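Local structure of integral membrane indolylacetylinositol arabinosyltransferase EmbC (Mycolicibacterium smegmatis, 7BVE) at residues T511-V517 with T622-W627; P768-S773 with N815-R820. The protein probably transfers arabinose units to growing arabinan chains of the mycobacterial cell wall, and is a membrane-embedded target of the drug ethambutol. All blocks are in the same frame, centred on the assembly; numbering follows the deposited sequence.

Contact 1. Residues T511-V517 with T622-W627; sequences TSPDGSV and TVNGWW
Trp627 lies with one face of its indole against Pro513: CB of Pro513 sits 4.0 Å from the centroid of the six-membered ring and 10° off the ring normal, a CH-pi contact. The m rotamer of Trp627 (chi2 103°) also brings the ring edge to Asp514, whose OD1 lies 3.2 Å from CZ2 of Trp627. Both segments are irregular; helix 517-539 begins at Val517, with Ser516 at its N-cap position. The 511-517 chain doubles back through Pro513-Gly515 (weak bond from N of Gly515 to O of Ser512, 3.3 Å; Gly515 phi/psi -116/45), whereas Val623 (-99/163) and Gly625 (-94/137) are extended. Closest CA pairs are therefore out of simple order: Thr511-Thr622 5.4 Å, Pro513-Gly625 4.8 Å, Ser516-Val623 5.5 Å. A CB on Gly625 would point at Pro513 and be crowded by CG2 of Val623 (3.4 Å), so bare glycine suits the close approach. Thr622 (chi1 t) donates from OG1 to O of Gly515, 2.8 Å, while its CG2 packs 3.8 Å from CG2 of Val517. N of Val517 bonds weakly to O of Val623, 3.5 Å. Asp514 also touches Trp572 of the ethambutol pocket, and the Trp627 side chain is about 6 Å from the drug. This is loop-to-loop packing next to the ends of predicted transmembrane helices (517-539 and 602-619) in a GT-C glycosyltransferase, beside its inhibitor-binding pocket.

Contact 2. Residues P768-S773 with N815-R820; sequences PNGIPS and NGSRAR
OG of Ser817 donates a hydrogen bond to O of Pro768 at 3.0 Å, where the CA atoms of these two residues, both in irregular segments, are 5.2 Å apart. CA of Ser817 adds a CA-H...O contact to the same oxygen, 3.4 Å. With chi1 t, OG of Ser817 also accepts from N of Ala819 at 3.3 Å. Apolar contact comes from Ile771 (chi1 p, chi2 t), whose CD1 meets CB of Ala819 at 3.7 Å. In van der Waals packing of ring on backbone, CB of Pro768 rests 3.8 Å from O of Asn815. Asn815 itself sends ND2 to O of Val832; at the positive phi of Gly816 (74/22) a CB would jam against O of Asn815, which by itself calls for glycine. At the exposed end, the folded Arg820 side chain (chi1 m, chi2 p, chi3 p) brings NH1 within 2.6 Å of O of Ser773. Ile771 and Pro772 both touch Trp937. The hallmark is an ST turn whose serine also bonds a carbonyl of the facing loop, joining two parts of the 762-764 to 833-834 connection on the surface of the C-terminal domain.

How the contacts relate
The two contacts lie in separate parts of the chain and do not touch: their centres are about 44 Å apart and their nearest atoms about 33 Å. Contact 1 closes before contact 2 opens. The former joins loops of the helical GT-C region, with 68 helical residues among the 104 between its segments, and its centre lies about 18 Å from the centre of the chain. Contact 2 falls in the C-terminal domain, its centre about 41 Å from that of the chain, within one long connection between strands 762-764 and 833-834 that includes the unmodelled residues 780-810. One therefore packs the membrane part near the ethambutol pocket, the other flanks an unmodelled, probably flexible, excursion.

Contact 1. Residues T511-V517 with T622-W627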
loop_
_atom_site.group_PDB
_atom_site.type_symbol
_atom_site.label_atom_id
_atom_site.label_comp_id
_atom_site.label_asym_id
_atom_site.label_seq_id
_atom_site.Cartn_x
_atom_site.Cartn_y
_atom_site.Cartn_z
ATOM N N THR A 511 2.634 -4.900 8.444
ATOM C CA THR A 511 2.633 -5.721 9.650
ATOM C C THR A 511 3.029 -7.114 9.174
ATOM O O THR A 511 2.179 -7.960 8.888
ATOM C CB THR A 511 1.266 -5.684 10.341
ATOM O OG1 THR A 511 0.924 -4.327 10.637
ATOM C CG2 THR A 511 1.294 -6.438 11.636
ATOM N N SER A 512 4.332 -7.340 9.080
ATOM C CA SER A 512 4.917 -8.476 8.384
ATOM C C SER A 512 6.384 -8.554 8.799
ATOM O O SER A 512 6.835 -7.697 9.561
ATOM C CB SER A 512 4.743 -8.301 6.873
ATOM O OG SER A 512 5.501 -7.213 6.392
ATOM N N PRO A 513 7.154 -9.565 8.377
ATOM C CA PRO A 513 8.606 -9.505 8.603
ATOM C C PRO A 513 9.333 -8.402 7.847
ATOM O O PRO A 513 10.465 -8.080 8.220
ATOM C CB PRO A 513 9.080 -10.889 8.160
ATOM C CG PRO A 513 7.947 -11.745 8.424
ATOM C CD PRO A 513 6.731 -10.954 8.121
ATOM N N ASP A 514 8.747 -7.819 6.802
ATOM C CA ASP A 514 9.363 -6.658 6.171
ATOM C C ASP A 514 9.241 -5.409 7.023
ATOM O O ASP A 514 10.128 -4.552 6.992
ATOM C CB ASP A 514 8.736 -6.389 4.808
ATOM C CG ASP A 514 9.195 -7.361 3.756
ATOM O OD1 ASP A 514 10.335 -7.844 3.863
ATOM O OD2 ASP A 514 8.423 -7.634 2.815
ATOM N N GLY A 515 8.165 -5.282 7.779
ATOM C CA GLY A 515 7.934 -4.095 8.566
ATOM C C GLY A 515 7.923 -4.362 10.049
ATOM O O GLY A 515 7.031 -3.892 10.751
ATOM N N SER A 516 8.884 -5.135 10.540
ATOM C CA SER A 516 8.902 -5.525 11.941
ATOM C C SER A 516 9.496 -4.406 12.791
ATOM O O SER A 516 9.742 -3.298 12.314
ATOM C CB SER A 516 9.645 -6.844 12.101
ATOM O OG SER A 516 10.995 -6.713 11.719
ATOM N N VAL A 517 9.709 -4.688 14.080
ATOM C CA VAL A 517 10.125 -3.665 15.037
ATOM C C VAL A 517 11.549 -3.201 14.754
ATOM O O VAL A 517 11.836 -1.996 14.750
ATOM C CB VAL A 517 9.983 -4.208 16.474
ATOM C CG1 VAL A 517 10.532 -3.238 17.476
ATOM C CG2 VAL A 517 8.546 -4.503 16.801
ATOM N N THR A 622 3.953 -2.728 15.479
ATOM C CA THR A 622 3.981 -3.831 14.534
ATOM C C THR A 622 4.303 -5.105 15.302
ATOM O O THR A 622 4.255 -5.131 16.531
ATOM C CB THR A 622 4.983 -3.530 13.420
ATOM O OG1 THR A 622 5.010 -4.611 12.488
ATOM C CG2 THR A 622 6.352 -3.295 13.989
ATOM N N VAL A 623 4.639 -6.167 14.579
ATOM C CA VAL A 623 4.900 -7.469 15.170
ATOM C C VAL A 623 6.398 -7.679 15.330
ATOM O O VAL A 623 7.221 -6.997 14.722
ATOM C CB VAL A 623 4.280 -8.593 14.324
ATOM C CG1 VAL A 623 2.793 -8.484 14.341
ATOM C CG2 VAL A 623 4.777 -8.505 12.911
ATOM N N ASN A 624 6.759 -8.648 16.159
ATOM C CA ASN A 624 8.150 -9.066 16.328
ATOM C C ASN A 624 8.471 -10.213 15.370
ATOM O O ASN A 624 8.931 -11.274 15.765
ATOM C CB ASN A 624 8.396 -9.489 17.771
ATOM C CG ASN A 624 9.849 -9.657 18.098
ATOM O OD1 ASN A 624 10.695 -8.975 17.533
ATOM N ND2 ASN A 624 10.161 -10.613 18.954
ATOM N N GLY A 625 8.217 -9.991 14.088
ATOM C CA GLY A 625 8.256 -11.051 13.099
ATOM C C GLY A 625 9.608 -11.156 12.418
ATOM O O GLY A 625 10.215 -10.151 12.060
ATOM N N TRP A 626 10.062 -12.389 12.245
ATOM C CA TRP A 626 11.282 -12.716 11.529
ATOM C C TRP A 626 10.914 -13.639 10.369
ATOM O O TRP A 626 9.745 -13.937 10.139
ATOM C CB TRP A 626 12.300 -13.339 12.482
ATOM C CG TRP A 626 12.699 -12.431 13.596
ATOM C CD1 TRP A 626 12.190 -12.415 14.852
ATOM C CD2 TRP A 626 13.690 -11.403 13.556
ATOM N NE1 TRP A 626 12.794 -11.443 15.599
ATOM C CE2 TRP A 626 13.720 -10.803 14.823
ATOM C CE3 TRP A 626 14.547 -10.922 12.565
ATOM C CZ2 TRP A 626 14.580 -9.760 15.131
ATOM C CZ3 TRP A 626 15.400 -9.896 12.873
ATOM C CH2 TRP A 626 15.412 -9.321 14.142
ATOM N N TRP A 627 11.915 -14.114 9.648
ATOM C CA TRP A 627 11.699 -14.859 8.416
ATOM C C TRP A 627 11.437 -16.334 8.722
ATOM O O TRP A 627 11.070 -16.677 9.846
ATOM C CB TRP A 627 12.862 -14.630 7.455
ATOM C CG TRP A 627 12.801 -13.276 6.878
ATOM C CD1 TRP A 627 13.552 -12.201 7.233
ATOM C CD2 TRP A 627 11.888 -12.819 5.889
ATOM N NE1 TRP A 627 13.181 -11.109 6.495
ATOM C CE2 TRP A 627 12.157 -11.463 5.665
ATOM C CE3 TRP A 627 10.874 -13.434 5.153
ATOM C CZ2 TRP A 627 11.455 -10.711 4.743
ATOM C CZ3 TRP A 627 10.179 -12.689 4.242
ATOM C CH2 TRP A 627 10.469 -11.339 4.041
#

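Contact 2. Residues P768-S773 with N815-R820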
loop_
_atom_site.group_PDB
_atom_site.type_symbol
_atom_site.label_atom_id
_atom_site.label_comp_id
_atom_site.label_asym_id
_atom_site.label_seq_id
_atom_site.Cartn_x
_atom_site.Cartn_y
_atom_site.Cartn_z
ATOM N N PRO A 768 -20.072 -43.802 2.474
ATOM C CA PRO A 768 -19.027 -44.564 1.759
ATOM C C PRO A 768 -18.684 -44.020 0.377
ATOM O O PRO A 768 -17.566 -44.232 -0.095
ATOM C CB PRO A 768 -19.625 -45.973 1.667
ATOM C CG PRO A 768 -20.602 -46.036 2.758
ATOM C CD PRO A 768 -21.203 -44.671 2.813
ATOM N N ASN A 769 -19.602 -43.316 -0.280
ATOM C CA ASN A 769 -19.233 -42.462 -1.400
ATOM C C ASN A 769 -19.688 -41.028 -1.137
ATOM O O ASN A 769 -19.826 -40.235 -2.072
ATOM C CB ASN A 769 -19.813 -43.004 -2.706
ATOM C CG ASN A 769 -19.059 -42.521 -3.936
ATOM O OD1 ASN A 769 -18.075 -41.787 -3.824
ATOM N ND2 ASN A 769 -19.522 -42.928 -5.110
ATOM N N GLY A 770 -19.924 -40.684 0.126
ATOM C CA GLY A 770 -20.423 -39.377 0.497
ATOM C C GLY A 770 -19.343 -38.385 0.867
ATOM O O GLY A 770 -19.285 -37.920 2.010
ATOM N N ILE A 771 -18.457 -38.086 -0.079
ATOM C CA ILE A 771 -17.548 -36.946 0.008
ATOM C C ILE A 771 -17.648 -36.195 -1.317
ATOM O O ILE A 771 -17.905 -36.818 -2.357
ATOM C CB ILE A 771 -16.097 -37.370 0.319
ATOM C CG1 ILE A 771 -15.519 -38.291 -0.753
ATOM C CG2 ILE A 771 -15.978 -38.059 1.668
ATOM C CD1 ILE A 771 -14.047 -38.515 -0.590
ATOM N N PRO A 772 -17.516 -34.865 -1.327
ATOM C CA PRO A 772 -17.446 -34.142 -2.601
ATOM C C PRO A 772 -16.206 -34.500 -3.396
ATOM O O PRO A 772 -15.085 -34.412 -2.891
ATOM C CB PRO A 772 -17.427 -32.673 -2.172
ATOM C CG PRO A 772 -18.079 -32.666 -0.861
ATOM C CD PRO A 772 -17.689 -33.948 -0.195
ATOM N N SER A 773 -16.403 -34.914 -4.645
ATOM C CA SER A 773 -15.298 -35.355 -5.485
ATOM C C SER A 773 -14.516 -34.203 -6.095
ATOM O O SER A 773 -13.463 -34.444 -6.692
ATOM C CB SER A 773 -15.828 -36.255 -6.599
ATOM O OG SER A 773 -16.661 -35.523 -7.481
ATOM N N ASN A 815 -15.015 -50.846 1.431
ATOM C CA ASN A 815 -16.255 -50.326 1.979
ATOM C C ASN A 815 -17.285 -50.103 0.871
ATOM O O ASN A 815 -18.354 -49.531 1.094
ATOM C CB ASN A 815 -15.976 -49.030 2.730
ATOM C CG ASN A 815 -17.064 -48.673 3.702
ATOM O OD1 ASN A 815 -17.980 -49.458 3.936
ATOM N ND2 ASN A 815 -17.001 -47.466 4.231
ATOM N N GLY A 816 -16.978 -50.563 -0.337
ATOM C CA GLY A 816 -17.772 -50.172 -1.482
ATOM C C GLY A 816 -17.527 -48.749 -1.920
ATOM O O GLY A 816 -18.369 -48.162 -2.603
ATOM N N SER A 817 -16.383 -48.183 -1.557
ATOM C CA SER A 817 -16.068 -46.796 -1.845
ATOM C C SER A 817 -15.460 -46.656 -3.236
ATOM O O SER A 817 -14.850 -47.582 -3.775
ATOM C CB SER A 817 -15.105 -46.238 -0.801
ATOM O OG SER A 817 -14.796 -44.884 -1.075
ATOM N N ARG A 818 -15.639 -45.469 -3.816
ATOM C CA ARG A 818 -15.062 -45.146 -5.114
ATOM C C ARG A 818 -14.212 -43.882 -5.050
ATOM O O ARG A 818 -14.006 -43.225 -6.075
ATOM C CB ARG A 818 -16.160 -44.987 -6.167
ATOM C CG ARG A 818 -16.943 -46.260 -6.442
ATOM C CD ARG A 818 -18.018 -46.040 -7.493
ATOM N NE ARG A 818 -17.444 -45.751 -8.802
ATOM C CZ ARG A 818 -17.518 -44.568 -9.403
ATOM N NH1 ARG A 818 -18.147 -43.562 -8.810
ATOM N NH2 ARG A 818 -16.966 -44.391 -10.595
ATOM N N ALA A 819 -13.711 -43.536 -3.871
ATOM C CA ALA A 819 -13.032 -42.269 -3.663
ATOM C C ALA A 819 -11.529 -42.403 -3.879
ATOM O O ALA A 819 -10.956 -43.492 -3.806
ATOM C CB ALA A 819 -13.308 -41.747 -2.258
ATOM N N ARG A 820 -10.896 -41.266 -4.148
ATOM C CA ARG A 820 -9.449 -41.210 -4.290
ATOM C C ARG A 820 -8.812 -41.081 -2.915
ATOM O O ARG A 820 -9.224 -40.243 -2.109
ATOM C CB ARG A 820 -9.031 -40.030 -5.169
ATOM C CG ARG A 820 -9.126 -40.258 -6.672
ATOM C CD ARG A 820 -10.525 -39.983 -7.208
ATOM N NE ARG A 820 -10.928 -38.594 -7.005
ATOM C CZ ARG A 820 -12.166 -38.143 -7.176
ATOM N NH1 ARG A 820 -12.442 -36.863 -6.967
ATOM N NH2 ARG A 820 -13.127 -38.970 -7.563
#